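Local coordinates for protein endo-beta-1,4-glucanase (Bacillus licheniformis, PDB 2JEN) that probably hydrolyses beta-1,4-glucan backbones of plant cell-wall xyloglucan as a family 12 glycoside hydrolase, and has a glycan bound in its cleft, at residues 116-121 with 233-238; 178-183 with 211-216. The protein carries 1 engineered substitution. All blocks are in the same frame, centred on the assembly; numbering follows the deposited sequence. Where two conformers were deposited one is given.

Interaction 1: residues 116-121 with 233-238; sequences KNINTK and KYVSSV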
ATOM      1  N   LYS A 116      15.892   1.362  44.264  1.00 18.39           N
ATOM      2  CA  LYS A 116      14.837   0.423  43.859  0.50 18.89           C
ATOM      3  C   LYS A 116      15.341  -0.596  42.859  1.00 17.77           C
ATOM      4  O   LYS A 116      16.226  -0.314  42.031  1.00 16.90           O
ATOM      5  CB  LYS A 116      13.632   1.163  43.296  0.50 19.64           C
ATOM      6  CG  LYS A 116      13.098   2.171  44.267  0.50 22.27           C
ATOM      7  CD  LYS A 116      11.596   2.342  44.218  0.50 24.12           C
ATOM      8  CE  LYS A 116      11.099   2.799  45.575  0.50 26.19           C
ATOM      9  NZ  LYS A 116      12.091   3.721  46.234  0.50 28.26           N
ATOM     10  N   ASN A 117      14.786  -1.797  42.936  1.00 17.88           N
ATOM     11  CA  ASN A 117      15.005  -2.795  41.921  1.00 17.08           C
ATOM     12  C   ASN A 117      14.203  -2.338  40.708  1.00 17.07           C
ATOM     13  O   ASN A 117      13.099  -1.849  40.855  1.00 18.06           O
ATOM     14  CB  ASN A 117      14.558  -4.154  42.416  1.00 18.49           C
ATOM     15  CG  ASN A 117      15.393  -4.603  43.565  1.00 20.17           C
ATOM     16  OD1 ASN A 117      16.602  -4.657  43.432  1.00 23.13           O
ATOM     17  ND2 ASN A 117      14.768  -4.831  44.737  1.00 26.15           N
ATOM     18  N   ILE A 118      14.777  -2.484  39.533  1.00 14.90           N
ATOM     19  CA  ILE A 118      14.070  -2.183  38.277  1.00 14.92           C
ATOM     20  C   ILE A 118      14.156  -3.477  37.459  1.00 13.61           C
ATOM     21  O   ILE A 118      15.125  -3.740  36.752  1.00 14.84           O
ATOM     22  CB  ILE A 118      14.674  -1.006  37.541  1.00 14.12           C
ATOM     23  CG1 ILE A 118      14.719   0.236  38.424  1.00 15.48           C
ATOM     24  CG2 ILE A 118      13.879  -0.759  36.249  1.00 15.75           C
ATOM     25  CD1 ILE A 118      15.420   1.403  37.800  1.00 17.85           C
ATOM     26  N   ASN A 119      13.170  -4.352  37.676  1.00 14.86           N
ATOM     27  CA  ASN A 119      13.182  -5.675  37.147  1.00 14.74           C
ATOM     28  C   ASN A 119      12.559  -5.717  35.777  1.00 14.93           C
ATOM     29  O   ASN A 119      11.445  -5.252  35.600  1.00 16.98           O
ATOM     30  CB  ASN A 119      12.449  -6.610  38.087  1.00 15.74           C
ATOM     31  CG  ASN A 119      13.141  -6.726  39.446  1.00 19.89           C
ATOM     32  OD1 ASN A 119      12.521  -6.593  40.480  1.00 26.61           O
ATOM     33  ND2 ASN A 119      14.393  -7.014  39.408  1.00 22.78           N
ATOM     34  N   THR A 120      13.300  -6.227  34.809  1.00 13.97           N
ATOM     35  CA  THR A 120      12.774  -6.360  33.459  0.50 15.05           C
ATOM     36  C   THR A 120      12.846  -7.794  32.962  1.00 14.81           C
ATOM     37  O   THR A 120      13.782  -8.512  33.239  1.00 16.03           O
ATOM     38  CB  THR A 120      13.543  -5.443  32.526  0.50 16.71           C
ATOM     39  OG1 THR A 120      14.904  -5.916  32.395  0.50 14.70           O
ATOM     40  CG2 THR A 120      13.456  -3.979  33.002  0.50 19.42           C
ATOM     41  N   LYS A 121      11.831  -8.192  32.199  1.00 13.88           N
ATOM     42  CA  LYS A 121      11.769  -9.474  31.559  1.00 15.00           C
ATOM     43  C   LYS A 121      11.370  -9.243  30.115  1.00 13.14           C
ATOM     44  O   LYS A 121      10.448  -8.471  29.849  1.00 13.98           O
ATOM     45  CB  LYS A 121      10.708 -10.350  32.228  1.00 17.65           C
ATOM     46  CG  LYS A 121      10.794 -10.429  33.736  1.00 20.96           C
ATOM     47  CD  LYS A 121       9.776 -11.426  34.286  1.00 21.82           C
ATOM     48  N   LYS A 233      21.053  11.037  40.285  1.00 16.43           N
ATOM     49  CA  LYS A 233      20.264  11.056  39.064  0.50 15.93           C
ATOM     50  C   LYS A 233      19.047  10.142  39.159  1.00 15.53           C
ATOM     51  O   LYS A 233      18.971   9.208  39.962  1.00 15.70           O
ATOM     52  CB  LYS A 233      21.139  10.753  37.857  0.50 15.86           C
ATOM     53  CG  LYS A 233      22.068  11.904  37.564  0.50 15.65           C
ATOM     54  CD  LYS A 233      23.096  11.506  36.574  0.50 14.01           C
ATOM     55  CE  LYS A 233      23.888  12.692  36.092  0.50 15.51           C
ATOM     56  NZ  LYS A 233      24.906  12.278  35.078  0.50 16.67           N
ATOM     57  N   TYR A 234      18.089  10.463  38.317  1.00 15.31           N
ATOM     58  CA  TYR A 234      16.835   9.720  38.220  1.00 14.73           C
ATOM     59  C   TYR A 234      16.805   8.857  36.984  1.00 14.28           C
ATOM     60  O   TYR A 234      17.174   9.318  35.899  1.00 14.52           O
ATOM     61  CB  TYR A 234      15.656  10.706  38.113  1.00 16.10           C
ATOM     62  CG  TYR A 234      15.398  11.450  39.385  1.00 17.25           C
ATOM     63  CD1 TYR A 234      16.044  12.647  39.640  1.00 18.59           C
ATOM     64  CD2 TYR A 234      14.512  10.956  40.327  1.00 17.60           C
ATOM     65  CE1 TYR A 234      15.813  13.332  40.839  1.00 17.73           C
ATOM     66  CE2 TYR A 234      14.302  11.630  41.540  1.00 19.38           C
ATOM     67  CZ  TYR A 234      14.933  12.816  41.755  1.00 18.61           C
ATOM     68  OH  TYR A 234      14.712  13.498  42.947  1.00 22.42           O
ATOM     69  N   VAL A 235      16.319   7.616  37.129  1.00 13.55           N
ATOM     70  CA  VAL A 235      15.944   6.840  35.963  1.00 13.52           C
ATOM     71  C   VAL A 235      14.570   7.324  35.488  1.00 13.39           C
ATOM     72  O   VAL A 235      13.604   7.354  36.247  1.00 13.55           O
ATOM     73  CB  VAL A 235      15.943   5.338  36.244  1.00 14.36           C
ATOM     74  CG1 VAL A 235      15.503   4.545  35.010  1.00 13.72           C
ATOM     75  CG2 VAL A 235      17.309   4.859  36.798  1.00 15.78           C
ATOM     76  N   SER A 236      14.508   7.751  34.229  1.00 12.74           N
ATOM     77  CA  SER A 236      13.319   8.345  33.634  1.00 12.43           C
ATOM     78  C   SER A 236      12.517   7.373  32.766  1.00 11.72           C
ATOM     79  O   SER A 236      11.328   7.559  32.594  1.00 12.59           O
ATOM     80  CB  SER A 236      13.710   9.530  32.772  1.00 13.17           C
ATOM     81  OG  SER A 236      14.481  10.436  33.514  1.00 14.39           O
ATOM     82  N   SER A 237      13.183   6.370  32.225  1.00 12.33           N
ATOM     83  CA  SER A 237      12.611   5.506  31.178  1.00 12.01           C
ATOM     84  C   SER A 237      13.350   4.202  31.133  1.00 11.65           C
ATOM     85  O   SER A 237      14.575   4.191  31.278  1.00 12.95           O
ATOM     86  CB  SER A 237      12.790   6.276  29.841  0.50 13.71           C
ATOM     87  OG  SER A 237      12.328   5.578  28.720  0.50 18.34           O
ATOM     88  N   VAL A 238      12.632   3.104  30.833  1.00 11.15           N
ATOM     89  CA  VAL A 238      13.211   1.866  30.342  1.00 10.38           C
ATOM     90  C   VAL A 238      12.461   1.532  29.070  1.00 10.71           C
ATOM     91  O   VAL A 238      11.229   1.410  29.077  1.00 11.44           O
ATOM     92  CB  VAL A 238      13.116   0.714  31.348  1.00 10.92           C
ATOM     93  CG1 VAL A 238      13.564  -0.595  30.744  1.00 12.64           C
ATOM     94  CG2 VAL A 238      13.922   1.056  32.620  1.00 12.42           C
TER
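No ring, amide or other flat group takes part where Ile118 and Thr120 meet Val235 and Val238: there is no face or edge to assign, and every touching atom is a methyl carbon. Ile118 contributes two of them. Its CG1 branch lies beside the backbone N and runs on extended (chi2 175°), which carries Ile118 CD1 tip to tip against the valine, 4.1 Å from Val235 CG2. The other branch, Ile118 CG2, stands anti to the backbone N and lies 4.1 Å from Val238 CG2 as the two side chains slide past each other in opposite directions. Val238 is thus touched on both branches, since Val238 CG1 is 4.1 Å from Thr120 CG2. This last contact is less certain, Thr120 having been modelled in two conformations. Thr120 OG1 makes weak hydrogen bonds to Tyr136 OH and Leu213 O, while its CG2 turns to Val238.

Val235 and Val238 both face strand 118-121, although residues three apart on a regular strand point to opposite sides. A classic beta bulge supplies the reason: Ser236 and Ser237 both stand opposite Trp139, and the extra residue restores the inward direction at Val238. The serine hydroxyls bond elsewhere, Ser236 OG to His141 ND1 and Ser237 OG to Trp96 O.

The strand axes of 118-121 and 234-238 approach to 10.3 Å at 9°, too far apart for backbone pairing, as expected of facing sheets in the beta-sandwich (jelly roll) of family 12. Strand 118-128 is hydrogen-bonded between strands 247-260 and 210-214, whereas strand 234-244 belongs to the other sheet beside strand 131-141. Val258, Ile138, Leu140 and Thr110 of strands 247-260, 131-141 and 110-111 continue the packing around the four side chains.

Interaction 2: residues 178-183 with 211-216; sequences GGHSWK and ANLNIR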
ATOM      1  N   GLY A 178      24.515  -9.875  36.415  1.00 16.89           N
ATOM      2  CA  GLY A 178      23.182 -10.483  36.324  1.00 17.06           C
ATOM      3  C   GLY A 178      23.186 -11.881  35.727  1.00 17.71           C
ATOM      4  O   GLY A 178      22.133 -12.369  35.245  1.00 18.31           O
ATOM      5  N   GLY A 179      24.343 -12.552  35.744  1.00 17.33           N
ATOM      6  CA  GLY A 179      24.468 -13.870  35.148  1.00 17.97           C
ATOM      7  C   GLY A 179      24.771 -13.945  33.661  1.00 17.63           C
ATOM      8  O   GLY A 179      24.694 -15.027  33.043  1.00 19.77           O
ATOM      9  N   HIS A 180      25.076 -12.785  33.070  1.00 16.48           N
ATOM     10  CA  HIS A 180      25.423 -12.667  31.659  1.00 15.38           C
ATOM     11  C   HIS A 180      26.770 -11.943  31.549  1.00 14.46           C
ATOM     12  O   HIS A 180      27.100 -11.107  32.390  1.00 14.90           O
ATOM     13  CB  HIS A 180      24.375 -11.821  30.914  1.00 15.06           C
ATOM     14  CG  HIS A 180      22.972 -12.356  30.958  1.00 15.70           C
ATOM     15  ND1 HIS A 180      22.413 -13.035  29.901  1.00 18.15           N
ATOM     16  CD2 HIS A 180      22.027 -12.312  31.923  1.00 15.76           C
ATOM     17  CE1 HIS A 180      21.172 -13.366  30.208  1.00 17.74           C
ATOM     18  NE2 HIS A 180      20.906 -12.941  31.429  1.00 17.34           N
ATOM     19  N   SER A 181      27.482 -12.215  30.466  1.00 13.91           N
ATOM     20  CA  SER A 181      28.707 -11.473  30.134  1.00 13.88           C
ATOM     21  C   SER A 181      28.429 -10.381  29.116  1.00 13.36           C
ATOM     22  O   SER A 181      27.785 -10.631  28.095  1.00 14.24           O
ATOM     23  CB  SER A 181      29.761 -12.402  29.577  1.00 15.04           C
ATOM     24  OG  SER A 181      30.116 -13.326  30.612  1.00 18.79           O
ATOM     25  N   TRP A 182      29.007  -9.203  29.346  1.00 12.88           N
ATOM     26  CA  TRP A 182      28.747  -7.992  28.571  1.00 12.34           C
ATOM     27  C   TRP A 182      30.051  -7.309  28.222  1.00 12.30           C
ATOM     28  O   TRP A 182      30.899  -7.080  29.090  1.00 14.10           O
ATOM     29  CB  TRP A 182      27.934  -6.994  29.398  1.00 12.51           C
ATOM     30  CG  TRP A 182      26.702  -7.565  30.049  1.00 12.86           C
ATOM     31  CD1 TRP A 182      26.620  -8.010  31.308  1.00 13.12           C
ATOM     32  CD2 TRP A 182      25.419  -7.763  29.463  1.00 12.85           C
ATOM     33  NE1 TRP A 182      25.377  -8.491  31.573  1.00 13.68           N
ATOM     34  CE2 TRP A 182      24.604  -8.335  30.453  1.00 12.41           C
ATOM     35  CE3 TRP A 182      24.871  -7.495  28.195  1.00 12.98           C
ATOM     36  CZ2 TRP A 182      23.270  -8.697  30.205  1.00 12.88           C
ATOM     37  CZ3 TRP A 182      23.567  -7.850  27.954  1.00 12.36           C
ATOM     38  CH2 TRP A 182      22.761  -8.407  28.950  1.00 13.09           C
ATOM     39  N   LYS A 183      30.192  -6.908  26.967  1.00 12.72           N
ATOM     40  CA  LYS A 183      31.251  -5.968  26.575  1.00 12.43           C
ATOM     41  C   LYS A 183      30.745  -4.557  26.870  1.00 12.18           C
ATOM     42  O   LYS A 183      29.660  -4.185  26.437  1.00 13.01           O
ATOM     43  CB  LYS A 183      31.574  -6.115  25.092  1.00 13.32           C
ATOM     44  CG  LYS A 183      32.056  -7.491  24.733  1.00 16.23           C
ATOM     45  CD  LYS A 183      32.155  -7.656  23.218  1.00 19.01           C
ATOM     46  CE  LYS A 183      30.711  -7.867  22.554  1.00 24.29           C
ATOM     47  NZ  LYS A 183      30.776  -8.228  21.081  1.00 25.93           N
ATOM     48  N   ALA A 211      15.811 -12.530  28.537  1.00 14.08           N
ATOM     49  CA  ALA A 211      16.595 -12.103  29.688  1.00 14.79           C
ATOM     50  C   ALA A 211      15.697 -11.608  30.778  1.00 14.51           C
ATOM     51  O   ALA A 211      14.620 -11.092  30.559  1.00 15.42           O
ATOM     52  CB  ALA A 211      17.587 -11.026  29.314  1.00 16.69           C
ATOM     53  N   ASN A 212      16.158 -11.813  31.998  1.00 14.73           N
ATOM     54  CA  ASN A 212      15.554 -11.304  33.191  1.00 15.35           C
ATOM     55  C   ASN A 212      16.645 -10.517  33.890  1.00 15.94           C
ATOM     56  O   ASN A 212      17.599 -11.110  34.382  1.00 17.19           O
ATOM     57  CB  ASN A 212      15.108 -12.497  34.039  0.50 16.85           C
ATOM     58  CG  ASN A 212      14.081 -12.126  35.031  0.50 20.19           C
ATOM     59  OD1 ASN A 212      14.262 -11.203  35.812  0.50 23.74           O
ATOM     60  ND2 ASN A 212      12.970 -12.844  35.013  0.50 26.67           N
ATOM     61  N   LEU A 213      16.532  -9.197  33.879  1.00 15.08           N
ATOM     62  CA  LEU A 213      17.582  -8.305  34.368  1.00 15.02           C
ATOM     63  C   LEU A 213      17.080  -7.357  35.426  1.00 15.37           C
ATOM     64  O   LEU A 213      15.890  -7.056  35.506  1.00 19.27           O
ATOM     65  CB  LEU A 213      18.154  -7.487  33.221  1.00 15.75           C
ATOM     66  CG  LEU A 213      18.702  -8.256  32.032  1.00 16.36           C
ATOM     67  CD1 LEU A 213      19.069  -7.302  30.902  1.00 19.21           C
ATOM     68  CD2 LEU A 213      19.886  -9.155  32.379  1.00 17.83           C
ATOM     69  N   ASN A 214      17.979  -6.904  36.285  1.00 14.55           N
ATOM     70  CA  ASN A 214      17.690  -5.834  37.214  1.00 13.77           C
ATOM     71  C   ASN A 214      18.564  -4.656  36.823  1.00 14.40           C
ATOM     72  O   ASN A 214      19.802  -4.736  36.879  1.00 14.80           O
ATOM     73  CB  ASN A 214      18.017  -6.259  38.644  1.00 14.64           C
ATOM     74  CG  ASN A 214      17.632  -5.240  39.666  1.00 14.97           C
ATOM     75  OD1 ASN A 214      17.275  -4.103  39.380  1.00 15.53           O
ATOM     76  ND2 ASN A 214      17.761  -5.634  40.948  1.00 19.12           N
ATOM     77  N   ILE A 215      17.944  -3.587  36.337  1.00 13.78           N
ATOM     78  CA  ILE A 215      18.717  -2.419  35.868  1.00 14.58           C
ATOM     79  C   ILE A 215      19.630  -1.879  36.976  1.00 14.78           C
ATOM     80  O   ILE A 215      20.712  -1.344  36.704  1.00 14.13           O
ATOM     81  CB  ILE A 215      17.799  -1.328  35.288  1.00 14.99           C
ATOM     82  CG1 ILE A 215      16.961  -1.852  34.125  1.00 18.39           C
ATOM     83  CG2 ILE A 215      18.592  -0.106  34.846  1.00 14.88           C
ATOM     84  CD1 ILE A 215      17.714  -2.629  33.130  1.00 18.98           C
ATOM     85  N   ARG A 216      19.216  -2.061  38.225  1.00 14.51           N
ATOM     86  CA  ARG A 216      20.037  -1.603  39.344  1.00 15.13           C
ATOM     87  C   ARG A 216      21.402  -2.266  39.365  1.00 14.65           C
ATOM     88  O   ARG A 216      22.380  -1.668  39.849  1.00 14.57           O
ATOM     89  CB  ARG A 216      19.293  -1.854  40.650  1.00 15.17           C
ATOM     90  CG  ARG A 216      19.949  -1.168  41.866  1.00 17.28           C
ATOM     91  CD  ARG A 216      19.218  -1.470  43.148  1.00 20.47           C
ATOM     92  NE  ARG A 216      19.545  -2.809  43.553  1.00 24.59           N
ATOM     93  CZ  ARG A 216      19.108  -3.396  44.668  1.00 27.04           C
ATOM     94  NH1 ARG A 216      18.258  -2.784  45.463  1.00 26.68           N
ATOM     95  NH2 ARG A 216      19.485  -4.627  44.934  1.00 29.75           N
TER
HETATM   96  O   HOH W   1      19.893 -10.854  35.842  0.50 12.80           O
HETATM   97  O   HOH W   2      18.360 -13.649  32.396  0.50 10.39           O
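The backbones carrying His180 and Leu213 are well separated and strongly crossed: strand axes 180-183 and 211-214 approach to 11.0 Å at 72°, and the nearest alpha carbons, His180 CA and Ala211 CA, are 9.1 Å apart. Side chains and two waters bridge the interval. Leu213 does most of the apolar work through one methyl. With CG beside the backbone N and chi2 extended at 173°, Leu213 CD2 lies 3.8 Å from His180 CD2, the two side chains crossing at roughly a right angle. At the edge of the indole, near the ring plane, Leu213 CD2 is also 4.0 Å from Trp182 CZ2. Ala211 CB touches the imidazole more loosely at CE1.

Gly178 and Gly179 both have positive phi, with angles close to those of a type I' turn, and link strands 170-177 and 180-192 as a tight beta-hairpin. At Gly179 a beta carbon would collide with the preceding carbonyl oxygen. The turn brings Gly178 O to water 1, which donates to it at 2.8 Å and to Asn212 O at 2.7 Å. Water 2 lies in the plane of the imidazole at its edge, 2.8 Å from His180 NE2, and accepts from Asn212 N. Both nitrogens of that ring are therefore engaged, for ND1 is hydrogen-bonded to Arg204 NE.

Farther along, Asn214 is the N-cap of helix 215-225: its OD1 accepts from Arg216 N at 3.0 Å, with the donor well above the carbonyl plane. OD1 also bonds Ile118 N, and ND2 bonds Asn117 OD1, tying the helix start to the beginning of strand 118-128 and the residue before it. Trp182 NE1 is satisfied by Ile177 O, while its ring meets Phe218 of the helix edge-to-face.

Overall arrangement
Interaction 1 lies in the core, all four touching residues being buried, whereas interaction 2 is only partly buried and lies toward the margin, at the outermost strand 210-214 of the six-stranded sheet. Chemistry follows place: in 116-121 with 233-238 methyl packing alone carries the contact, while 178-183 with 211-216 combines a leucine and two aromatic rings with two bridging waters. Both nevertheless join the same two sheets, once nearly parallel and once steeply crossed. Their centres are 13 Å apart, and neighbouring strands 118-128 and 210-214 connect them: Thr120 N to Leu213 O (2.8 Å) and Ile118 O to Ile215 N (2.9 Å) are probable hydrogen bonds. In sequence, interaction 2 is nested within interaction 1.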